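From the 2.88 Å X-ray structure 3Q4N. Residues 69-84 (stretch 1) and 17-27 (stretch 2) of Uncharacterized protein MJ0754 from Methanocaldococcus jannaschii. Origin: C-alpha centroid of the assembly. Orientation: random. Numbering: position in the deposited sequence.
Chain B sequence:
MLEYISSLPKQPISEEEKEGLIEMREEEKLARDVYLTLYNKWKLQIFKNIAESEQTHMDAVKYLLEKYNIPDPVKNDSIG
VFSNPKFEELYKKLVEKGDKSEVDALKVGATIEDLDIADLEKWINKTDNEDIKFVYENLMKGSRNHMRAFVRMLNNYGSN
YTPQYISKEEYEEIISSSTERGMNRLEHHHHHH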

# COMPACT_ATOMS: atom_id res chain seq x y z
N ASN B 69 -14.74 -16.30 -15.63
CA ASN B 69 -13.93 -17.50 -15.81
C ASN B 69 -12.44 -17.22 -15.64
O ASN B 69 -11.75 -16.88 -16.60
CB ASN B 69 -14.20 -18.13 -17.19
CG ASN B 69 -13.96 -19.64 -17.22
OD1 ASN B 69 -13.17 -20.20 -16.42
ND2 ASN B 69 -14.64 -20.31 -18.15
N ILE B 70 -11.97 -17.34 -14.41
CA ILE B 70 -10.57 -17.11 -14.05
C ILE B 70 -10.22 -18.13 -12.97
O ILE B 70 -10.92 -18.21 -11.95
CB ILE B 70 -10.34 -15.66 -13.50
CG1 ILE B 70 -10.65 -14.60 -14.56
CG2 ILE B 70 -8.91 -15.48 -13.01
CD1 ILE B 70 -10.74 -13.17 -14.03
N PRO B 71 -9.14 -18.90 -13.17
CA PRO B 71 -8.81 -19.95 -12.20
C PRO B 71 -8.65 -19.35 -10.81
O PRO B 71 -7.73 -18.55 -10.57
CB PRO B 71 -7.47 -20.50 -12.71
CG PRO B 71 -6.88 -19.37 -13.53
CD PRO B 71 -8.08 -18.74 -14.19
N ASP B 72 -9.58 -19.73 -9.92
CA ASP B 72 -9.63 -19.31 -8.51
C ASP B 72 -8.34 -19.66 -7.71
O ASP B 72 -7.84 -20.79 -7.82
CB ASP B 72 -10.85 -19.98 -7.86
CG ASP B 72 -11.03 -19.61 -6.41
OD1 ASP B 72 -10.04 -19.50 -5.68
OD2 ASP B 72 -12.20 -19.46 -5.99
N PRO B 73 -7.81 -18.70 -6.92
CA PRO B 73 -6.59 -18.95 -6.16
C PRO B 73 -6.81 -19.71 -4.85
O PRO B 73 -5.88 -20.39 -4.41
CB PRO B 73 -6.05 -17.55 -5.87
CG PRO B 73 -7.23 -16.67 -5.91
CD PRO B 73 -8.24 -17.29 -6.82
N VAL B 74 -7.99 -19.60 -4.25
CA VAL B 74 -8.31 -20.34 -3.01
C VAL B 74 -8.61 -21.80 -3.32
O VAL B 74 -9.77 -22.24 -3.29
CB VAL B 74 -9.53 -19.77 -2.21
CG1 VAL B 74 -9.40 -20.16 -0.76
CG2 VAL B 74 -9.64 -18.26 -2.32
N LYS B 75 -7.55 -22.55 -3.63
CA LYS B 75 -7.67 -23.99 -3.83
C LYS B 75 -7.99 -24.65 -2.47
O LYS B 75 -9.07 -25.24 -2.31
CB LYS B 75 -6.41 -24.56 -4.50
CG LYS B 75 -6.49 -24.68 -6.04
CD LYS B 75 -5.60 -23.69 -6.83
CE LYS B 75 -5.54 -24.08 -8.33
NZ LYS B 75 -5.40 -22.93 -9.29
N ASN B 76 -7.09 -24.51 -1.50
CA ASN B 76 -7.32 -25.00 -0.13
C ASN B 76 -8.01 -23.94 0.76
O ASN B 76 -7.44 -22.88 1.03
CB ASN B 76 -5.98 -25.43 0.48
CG ASN B 76 -6.10 -26.00 1.89
OD1 ASN B 76 -7.20 -26.22 2.41
ND2 ASN B 76 -4.96 -26.24 2.52
N ASP B 77 -9.25 -24.23 1.19
CA ASP B 77 -10.02 -23.27 2.00
C ASP B 77 -9.47 -23.00 3.41
O ASP B 77 -9.73 -21.94 4.00
CB ASP B 77 -11.49 -23.67 2.10
CG ASP B 77 -12.27 -22.74 3.04
OD1 ASP B 77 -12.42 -23.10 4.23
OD2 ASP B 77 -12.68 -21.62 2.62
N SER B 78 -8.73 -23.97 3.96
CA SER B 78 -8.30 -23.94 5.36
C SER B 78 -7.79 -22.60 5.81
O SER B 78 -7.30 -21.77 5.03
CB SER B 78 -7.23 -25.00 5.65
OG SER B 78 -7.81 -26.29 5.83
N ILE B 79 -7.92 -22.42 7.12
CA ILE B 79 -7.46 -21.21 7.77
C ILE B 79 -5.97 -21.07 7.54
O ILE B 79 -5.22 -22.03 7.69
CB ILE B 79 -7.81 -21.23 9.26
CG1 ILE B 79 -9.31 -20.95 9.44
CG2 ILE B 79 -6.96 -20.20 9.99
CD1 ILE B 79 -9.89 -21.31 10.82
N GLY B 80 -5.56 -19.88 7.13
CA GLY B 80 -4.15 -19.52 7.09
C GLY B 80 -3.36 -20.06 5.91
O GLY B 80 -2.14 -19.97 5.89
N VAL B 81 -4.07 -20.61 4.94
CA VAL B 81 -3.45 -21.17 3.74
C VAL B 81 -3.71 -20.29 2.51
O VAL B 81 -4.86 -19.90 2.25
CB VAL B 81 -4.00 -22.58 3.49
CG1 VAL B 81 -3.17 -23.28 2.41
CG2 VAL B 81 -4.01 -23.37 4.79
N PHE B 82 -2.65 -19.96 1.77
CA PHE B 82 -2.74 -19.01 0.64
C PHE B 82 -1.80 -19.35 -0.50
O PHE B 82 -0.64 -19.69 -0.27
CB PHE B 82 -2.42 -17.58 1.11
CG PHE B 82 -3.38 -17.04 2.12
CD1 PHE B 82 -4.46 -16.28 1.72
CD2 PHE B 82 -3.21 -17.28 3.47
CE1 PHE B 82 -5.36 -15.77 2.63
CE2 PHE B 82 -4.10 -16.79 4.39
CZ PHE B 82 -5.18 -16.03 3.97
N SER B 83 -2.29 -19.23 -1.74
CA SER B 83 -1.43 -19.22 -2.92
C SER B 83 -0.34 -18.19 -2.72
O SER B 83 0.76 -18.53 -2.28
CB SER B 83 -2.20 -18.82 -4.18
OG SER B 83 -3.09 -19.83 -4.60
N ASN B 84 -0.67 -16.94 -3.02
CA ASN B 84 0.27 -15.84 -2.95
C ASN B 84 0.90 -15.67 -1.55
O ASN B 84 0.21 -15.29 -0.60
CB ASN B 84 -0.44 -14.56 -3.38
CG ASN B 84 0.47 -13.38 -3.40
OD1 ASN B 84 1.70 -13.51 -3.41
ND2 ASN B 84 -0.11 -12.20 -3.43
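Stretch 2 (17-27) EKEGLIEMREE

Stretch 2 is helical throughout, part of a longer helix that begins before Glu 17 and runs on past Glu 27, with backbone bonds such as Arg 25 N to Leu 21 O (2.9 Å). Stretch 1 has no regular secondary structure. It leaves a preceding helix at Asn 69, whose positive phi belongs to a Schellman motif, follows the helix of stretch 2, swings away through a type II turn from Ser 78 to Val 81, and returns at Phe 82. Over its first part the two chains run in the same direction: the CA of Ile 70 lies 7.5 Å from the CA of Lys 18, the CA of Pro 73 is 6.4 Å from the CA of Ile 22, and the CA of Val 74 is 6.9 Å from the CA of Glu 26. Residues about one helical turn apart thus meet successive parts of the loop, and together the stretches bury 643 Å².

The apolar contacts lie mainly toward the start of this path. Ile 70 is buried, and its branched side chain reaches several neighbors: CD1 of Ile 70 lies 3.9 Å from CD1 of Leu 21 and 3.8 Å from CG of Lys 18, where the methylene part of the lysine offers an apolar surface, while CG2 of Ile 70 meets CD1 of Ile 22 at 4.0 Å. Farther along, CG of Pro 73 packs 3.8 Å from CG2 of Ile 22. The compact proline ring suits this close approach, and CG of Pro 73 also lies 4.0 Å from CG of Arg 25.

Charge enters with Arg 25, which forms a salt bridge to Asp 72, with OD2 of Asp 72 3.5 Å from NE of Arg 25. The CA-to-CB bond of Asp 72 points sideways, but the end of the side chain comes nearer the helix. Its other oxygen, OD1 of Asp 72, accepts a weak bond from N of Val 74 (2.5 Å), so the aspartate also braces its own loop. CG2 of Val 74 comes within 3.3 Å of NE of Arg 25.

Glu 26 has the largest area covered by the loop, 130 Å². Its OE2 accepts a hydrogen bond from N of Ser 83 (2.9 Å), a long acidic side chain here satisfying a backbone donor of the returning segment. CG of Glu 26 lies 3.3 Å from CD1 of Phe 82, at the edge of the ring. Within the loop, OG of Ser 83 donates to O of Pro 73 (2.9 Å), tying the returning segment to the outgoing one beside the glutamate.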

# COMPACT_ATOMS: atom_id res chain seq x y z
N GLU B 17 -6.70 -6.06 -14.37
CA GLU B 17 -8.08 -6.32 -13.91
C GLU B 17 -8.23 -7.76 -13.39
O GLU B 17 -8.77 -7.97 -12.30
CB GLU B 17 -9.12 -6.07 -15.02
CG GLU B 17 -9.57 -4.61 -15.25
CD GLU B 17 -10.56 -4.45 -16.44
OE1 GLU B 17 -10.40 -5.13 -17.48
OE2 GLU B 17 -11.51 -3.63 -16.35
N LYS B 18 -7.76 -8.73 -14.18
CA LYS B 18 -7.68 -10.15 -13.77
C LYS B 18 -6.90 -10.26 -12.48
O LYS B 18 -7.40 -10.80 -11.49
CB LYS B 18 -6.98 -11.02 -14.83
CG LYS B 18 -7.86 -11.55 -15.96
CD LYS B 18 -7.22 -12.76 -16.68
CE LYS B 18 -7.56 -12.82 -18.20
NZ LYS B 18 -9.02 -12.84 -18.57
N GLU B 19 -5.67 -9.75 -12.52
CA GLU B 19 -4.73 -9.84 -11.40
C GLU B 19 -5.30 -9.33 -10.09
O GLU B 19 -5.06 -9.93 -9.03
CB GLU B 19 -3.45 -9.09 -11.72
CG GLU B 19 -2.51 -9.00 -10.54
CD GLU B 19 -1.24 -8.20 -10.83
OE1 GLU B 19 -0.56 -7.87 -9.82
OE2 GLU B 19 -0.91 -7.90 -12.03
N GLY B 20 -6.04 -8.23 -10.16
CA GLY B 20 -6.67 -7.62 -8.99
C GLY B 20 -7.66 -8.56 -8.34
O GLY B 20 -7.51 -8.94 -7.16
N LEU B 21 -8.68 -8.93 -9.13
CA LEU B 21 -9.61 -9.98 -8.76
C LEU B 21 -8.94 -11.13 -7.96
O LEU B 21 -9.36 -11.40 -6.82
CB LEU B 21 -10.30 -10.51 -10.01
CG LEU B 21 -11.52 -9.76 -10.59
CD1 LEU B 21 -12.39 -10.72 -11.41
CD2 LEU B 21 -12.40 -9.06 -9.53
N ILE B 22 -7.92 -11.78 -8.53
CA ILE B 22 -7.17 -12.83 -7.83
C ILE B 22 -6.73 -12.34 -6.45
O ILE B 22 -6.91 -13.02 -5.44
CB ILE B 22 -5.91 -13.32 -8.61
CG1 ILE B 22 -6.29 -14.17 -9.81
CG2 ILE B 22 -5.05 -14.19 -7.74
CD1 ILE B 22 -6.01 -13.52 -11.12
N GLU B 23 -6.16 -11.14 -6.41
CA GLU B 23 -5.49 -10.68 -5.21
C GLU B 23 -6.52 -10.37 -4.13
O GLU B 23 -6.33 -10.71 -2.95
CB GLU B 23 -4.66 -9.44 -5.51
CG GLU B 23 -3.37 -9.35 -4.69
CD GLU B 23 -2.63 -8.03 -4.92
OE1 GLU B 23 -1.49 -8.08 -5.46
OE2 GLU B 23 -3.20 -6.96 -4.59
N MET B 24 -7.61 -9.74 -4.57
CA MET B 24 -8.68 -9.35 -3.69
C MET B 24 -9.42 -10.54 -3.13
O MET B 24 -9.86 -10.51 -1.99
CB MET B 24 -9.63 -8.45 -4.44
CG MET B 24 -9.15 -7.01 -4.56
SD MET B 24 -8.52 -6.25 -3.05
CE MET B 24 -9.82 -6.42 -1.87
N ARG B 25 -9.54 -11.60 -3.93
CA ARG B 25 -10.15 -12.85 -3.48
C ARG B 25 -9.37 -13.36 -2.29
O ARG B 25 -9.95 -13.73 -1.26
CB ARG B 25 -10.16 -13.89 -4.60
CG ARG B 25 -10.52 -15.33 -4.16
CD ARG B 25 -12.04 -15.53 -4.00
NE ARG B 25 -12.39 -16.90 -3.62
CZ ARG B 25 -13.46 -17.22 -2.89
NH1 ARG B 25 -14.29 -16.28 -2.45
NH2 ARG B 25 -13.70 -18.49 -2.58
N GLU B 26 -8.04 -13.37 -2.41
CA GLU B 26 -7.24 -13.78 -1.28
C GLU B 26 -7.06 -12.72 -0.21
O GLU B 26 -6.81 -13.05 0.95
CB GLU B 26 -5.89 -14.33 -1.72
CG GLU B 26 -5.73 -15.78 -1.31
CD GLU B 26 -4.78 -16.55 -2.21
OE1 GLU B 26 -4.03 -15.91 -3.00
OE2 GLU B 26 -4.80 -17.80 -2.11
N GLU B 27 -7.22 -11.45 -0.57
CA GLU B 27 -7.10 -10.42 0.45
C GLU B 27 -8.19 -10.58 1.50
O GLU B 27 -7.86 -10.57 2.68
CB GLU B 27 -7.06 -9.02 -0.14
CG GLU B 27 -6.33 -8.05 0.78
CD GLU B 27 -5.71 -6.85 0.04
OE1 GLU B 27 -6.05 -5.69 0.37
OE2 GLU B 27 -4.87 -7.07 -0.88